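Long-range contact in phosphate binding protein (Planctomyces limnophilus, PDB 4JWO), which probably binds phosphate as the substrate-binding component of a system that carries it across the cytoplasmic membrane: residues I59-I63 / R297-F303. Residues are numbered along the deposited sequence.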
ATOM      1  N   ILE A  59     -14.697  26.161   9.941  1.00 76.46           N
ATOM      2  CA  ILE A  59     -14.284  25.400   8.766  1.00 67.60           C
ATOM      3  C   ILE A  59     -15.487  24.657   8.175  1.00 69.01           C
ATOM      4  O   ILE A  59     -16.240  24.013   8.908  1.00 73.45           O
ATOM      5  CB  ILE A  59     -13.160  24.395   9.121  1.00 69.46           C
ATOM      6  CG1 ILE A  59     -11.835  25.127   9.340  1.00 69.38           C
ATOM      7  CG2 ILE A  59     -12.988  23.371   8.027  1.00 70.01           C
ATOM      8  CD1 ILE A  59     -11.366  25.926   8.137  1.00 66.63           C
ATOM      9  N   SER A  60     -15.676  24.747   6.858  1.00 63.80           N
ATOM     10  CA  SER A  60     -16.846  24.135   6.221  1.00 65.45           C
ATOM     11  C   SER A  60     -16.658  23.785   4.743  1.00 62.56           C
ATOM     12  O   SER A  60     -15.718  24.248   4.097  1.00 64.89           O
ATOM     13  CB  SER A  60     -18.055  25.058   6.359  1.00 68.22           C
ATOM     14  OG  SER A  60     -17.929  26.180   5.502  1.00 70.10           O
ATOM     15  N   GLY A  61     -17.571  22.973   4.217  1.00 61.20           N
ATOM     16  CA  GLY A  61     -17.577  22.644   2.802  1.00 64.07           C
ATOM     17  C   GLY A  61     -17.446  21.165   2.486  1.00 59.27           C
ATOM     18  O   GLY A  61     -17.328  20.327   3.381  1.00 66.81           O
ATOM     19  N   THR A  62     -17.468  20.848   1.196  1.00 56.88           N
ATOM     20  CA  THR A  62     -17.325  19.474   0.735  1.00 55.89           C
ATOM     21  C   THR A  62     -15.939  19.249   0.145  1.00 49.59           C
ATOM     22  O   THR A  62     -15.453  20.062  -0.643  1.00 49.81           O
ATOM     23  CB  THR A  62     -18.378  19.131  -0.334  1.00 63.02           C
ATOM     24  OG1 THR A  62     -19.684  19.442   0.164  1.00 66.77           O
ATOM     25  CG2 THR A  62     -18.315  17.653  -0.703  1.00 59.76           C
ATOM     26  N   ILE A  63     -15.309  18.146   0.539  1.00 46.65           N
ATOM     27  CA  ILE A  63     -14.039  17.724  -0.036  1.00 43.83           C
ATOM     28  C   ILE A  63     -14.255  16.387  -0.735  1.00 41.98           C
ATOM     29  O   ILE A  63     -14.664  15.412  -0.106  1.00 43.32           O
ATOM     30  CB  ILE A  63     -12.961  17.562   1.049  1.00 42.21           C
ATOM     31  CG1 ILE A  63     -12.905  18.801   1.943  1.00 44.45           C
ATOM     32  CG2 ILE A  63     -11.592  17.304   0.425  1.00 39.72           C
ATOM     33  CD1 ILE A  63     -12.038  18.621   3.172  1.00 48.16           C
ATOM     34  N   ARG A 297      -8.825  26.925  -0.510  1.00 43.52           N
ATOM     35  CA  ARG A 297     -10.006  26.581   0.274  1.00 46.21           C
ATOM     36  C   ARG A 297      -9.522  26.069   1.622  1.00 50.17           C
ATOM     37  O   ARG A 297      -8.821  25.062   1.687  1.00 42.26           O
ATOM     38  CB  ARG A 297     -10.839  25.510  -0.440  1.00 42.56           C
ATOM     39  CG  ARG A 297     -11.491  25.972  -1.743  1.00 50.84           C
ATOM     40  CD  ARG A 297     -12.000  24.792  -2.562  1.00 46.85           C
ATOM     41  NE  ARG A 297     -12.610  23.769  -1.718  1.00 50.64           N
ATOM     42  CZ  ARG A 297     -12.972  22.563  -2.143  1.00 51.49           C
ATOM     43  NH1 ARG A 297     -12.793  22.224  -3.412  1.00 53.27           N
ATOM     44  NH2 ARG A 297     -13.514  21.697  -1.297  1.00 46.93           N
ATOM     45  N   PRO A 298      -9.877  26.774   2.708  1.00 50.69           N
ATOM     46  CA  PRO A 298      -9.308  26.460   4.023  1.00 50.19           C
ATOM     47  C   PRO A 298      -9.666  25.066   4.540  1.00 52.16           C
ATOM     48  O   PRO A 298      -8.911  24.517   5.339  1.00 62.92           O
ATOM     49  CB  PRO A 298      -9.900  27.544   4.930  1.00 52.53           C
ATOM     50  CG  PRO A 298     -10.292  28.658   3.994  1.00 50.08           C
ATOM     51  CD  PRO A 298     -10.762  27.949   2.758  1.00 56.53           C
ATOM     52  N   GLU A 299     -10.782  24.497   4.095  1.00 49.42           N
ATOM     53  CA  GLU A 299     -11.141  23.139   4.505  1.00 48.57           C
ATOM     54  C   GLU A 299     -10.235  22.086   3.850  1.00 46.02           C
ATOM     55  O   GLU A 299      -9.976  21.023   4.425  1.00 45.25           O
ATOM     56  CB  GLU A 299     -12.624  22.844   4.228  1.00 48.49           C
ATOM     57  CG  GLU A 299     -12.982  22.546   2.774  1.00 51.52           C
ATOM     58  CD  GLU A 299     -13.281  23.794   1.970  1.00 54.41           C
ATOM     59  OE1 GLU A 299     -12.983  24.904   2.457  1.00 54.17           O
ATOM     60  OE2 GLU A 299     -13.817  23.667   0.849  1.00 60.12           O
ATOM     61  N   VAL A 300      -9.752  22.384   2.647  1.00 43.43           N
ATOM     62  CA  VAL A 300      -8.830  21.494   1.957  1.00 38.67           C
ATOM     63  C   VAL A 300      -7.454  21.619   2.590  1.00 41.04           C
ATOM     64  O   VAL A 300      -6.792  20.619   2.864  1.00 40.03           O
ATOM     65  CB  VAL A 300      -8.749  21.816   0.457  1.00 39.97           C
ATOM     66  CG1 VAL A 300      -7.628  21.038  -0.204  1.00 35.76           C
ATOM     67  CG2 VAL A 300     -10.082  21.519  -0.218  1.00 40.28           C
ATOM     68  N   ALA A 301      -7.038  22.856   2.839  1.00 48.12           N
ATOM     69  CA  ALA A 301      -5.767  23.108   3.507  1.00 50.67           C
ATOM     70  C   ALA A 301      -5.743  22.480   4.895  1.00 53.74           C
ATOM     71  O   ALA A 301      -4.769  21.834   5.276  1.00 46.94           O
ATOM     72  CB  ALA A 301      -5.502  24.594   3.594  1.00 51.47           C
ATOM     73  N   GLU A 302      -6.825  22.662   5.644  1.00 57.44           N
ATOM     74  CA  GLU A 302      -6.939  22.067   6.970  1.00 61.11           C
ATOM     75  C   GLU A 302      -6.893  20.541   6.932  1.00 53.44           C
ATOM     76  O   GLU A 302      -6.382  19.903   7.853  1.00 52.98           O
ATOM     77  CB  GLU A 302      -8.217  22.537   7.667  1.00 66.11           C
ATOM     78  CG  GLU A 302      -8.201  22.328   9.161  1.00 67.69           C
ATOM     79  CD  GLU A 302      -6.962  22.917   9.807  1.00 66.51           C
ATOM     80  OE1 GLU A 302      -6.540  24.021   9.401  1.00 70.29           O
ATOM     81  OE2 GLU A 302      -6.403  22.271  10.716  1.00 69.91           O
ATOM     82  N   PHE A 303      -7.425  19.954   5.866  1.00 51.71           N
ATOM     83  CA  PHE A 303      -7.419  18.505   5.734  1.00 45.22           C
ATOM     84  C   PHE A 303      -6.005  17.962   5.550  1.00 46.10           C
ATOM     85  O   PHE A 303      -5.644  16.936   6.127  1.00 44.30           O
ATOM     86  CB  PHE A 303      -8.307  18.048   4.576  1.00 47.05           C
ATOM     87  CG  PHE A 303      -8.293  16.562   4.359  1.00 43.22           C
ATOM     88  CD1 PHE A 303      -8.882  15.710   5.280  1.00 52.45           C
ATOM     89  CD2 PHE A 303      -7.692  16.013   3.236  1.00 46.25           C
ATOM     90  CE1 PHE A 303      -8.868  14.335   5.088  1.00 48.56           C
ATOM     91  CE2 PHE A 303      -7.676  14.638   3.038  1.00 44.66           C
ATOM     92  CZ  PHE A 303      -8.270  13.800   3.966  1.00 47.04           C
TER
HETATM   93  O   HOH W   1     -16.627  22.847  -0.395  1.00 44.03           O
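Ile63, Glu299 and Ile59 form the heart of this contact between the start of strand 61-67 and the first turns of helix 298-308. Ile63 reaches the helix with its CD1, which lies 3.4 Å from Glu299 O and 4.0 Å from Phe303 CB. Ile63 CG1 lies 3.8 Å from Glu299 CG, on the aliphatic part of that side chain. Ile59 meets the same helix nearer its N-terminus, with CG2 3.9 Å from Glu299 CB and CD1 3.9 Å from Pro298 CB. Glu299 thus lies between the two isoleucines. Its carboxylate turns back to Arg297, the N-cap residue. Glu299 OE2 accepts hydrogen bonds from Arg297 NE (2.8 Å) and Arg297 NH2 (2.9 Å), as part of a salt bridge. Arg297 NH1 makes a second salt bridge, to Asp111. A water joins the segments: it accepts from Thr62 N (2.7 Å) and donates to Glu299 OE2 (3.2 Å). Gly61 passes close to this carboxylate. A CB there would clash with OE2, and its backbone angles by themselves call for glycine. Beyond the contact, Ile59 and Ile63 also touch Val89 of the parallel neighbour strand, and Phe303 packs on Val78 of helix 72-85. The axes of strand 61-63 and helix 298-303 approach to 8.7 Å and cross at -50°. The helix packs across one face of the parallel part of the sheet, against inner strand 61-67, as in the alpha/beta lobes of type 2 periplasmic binding proteins.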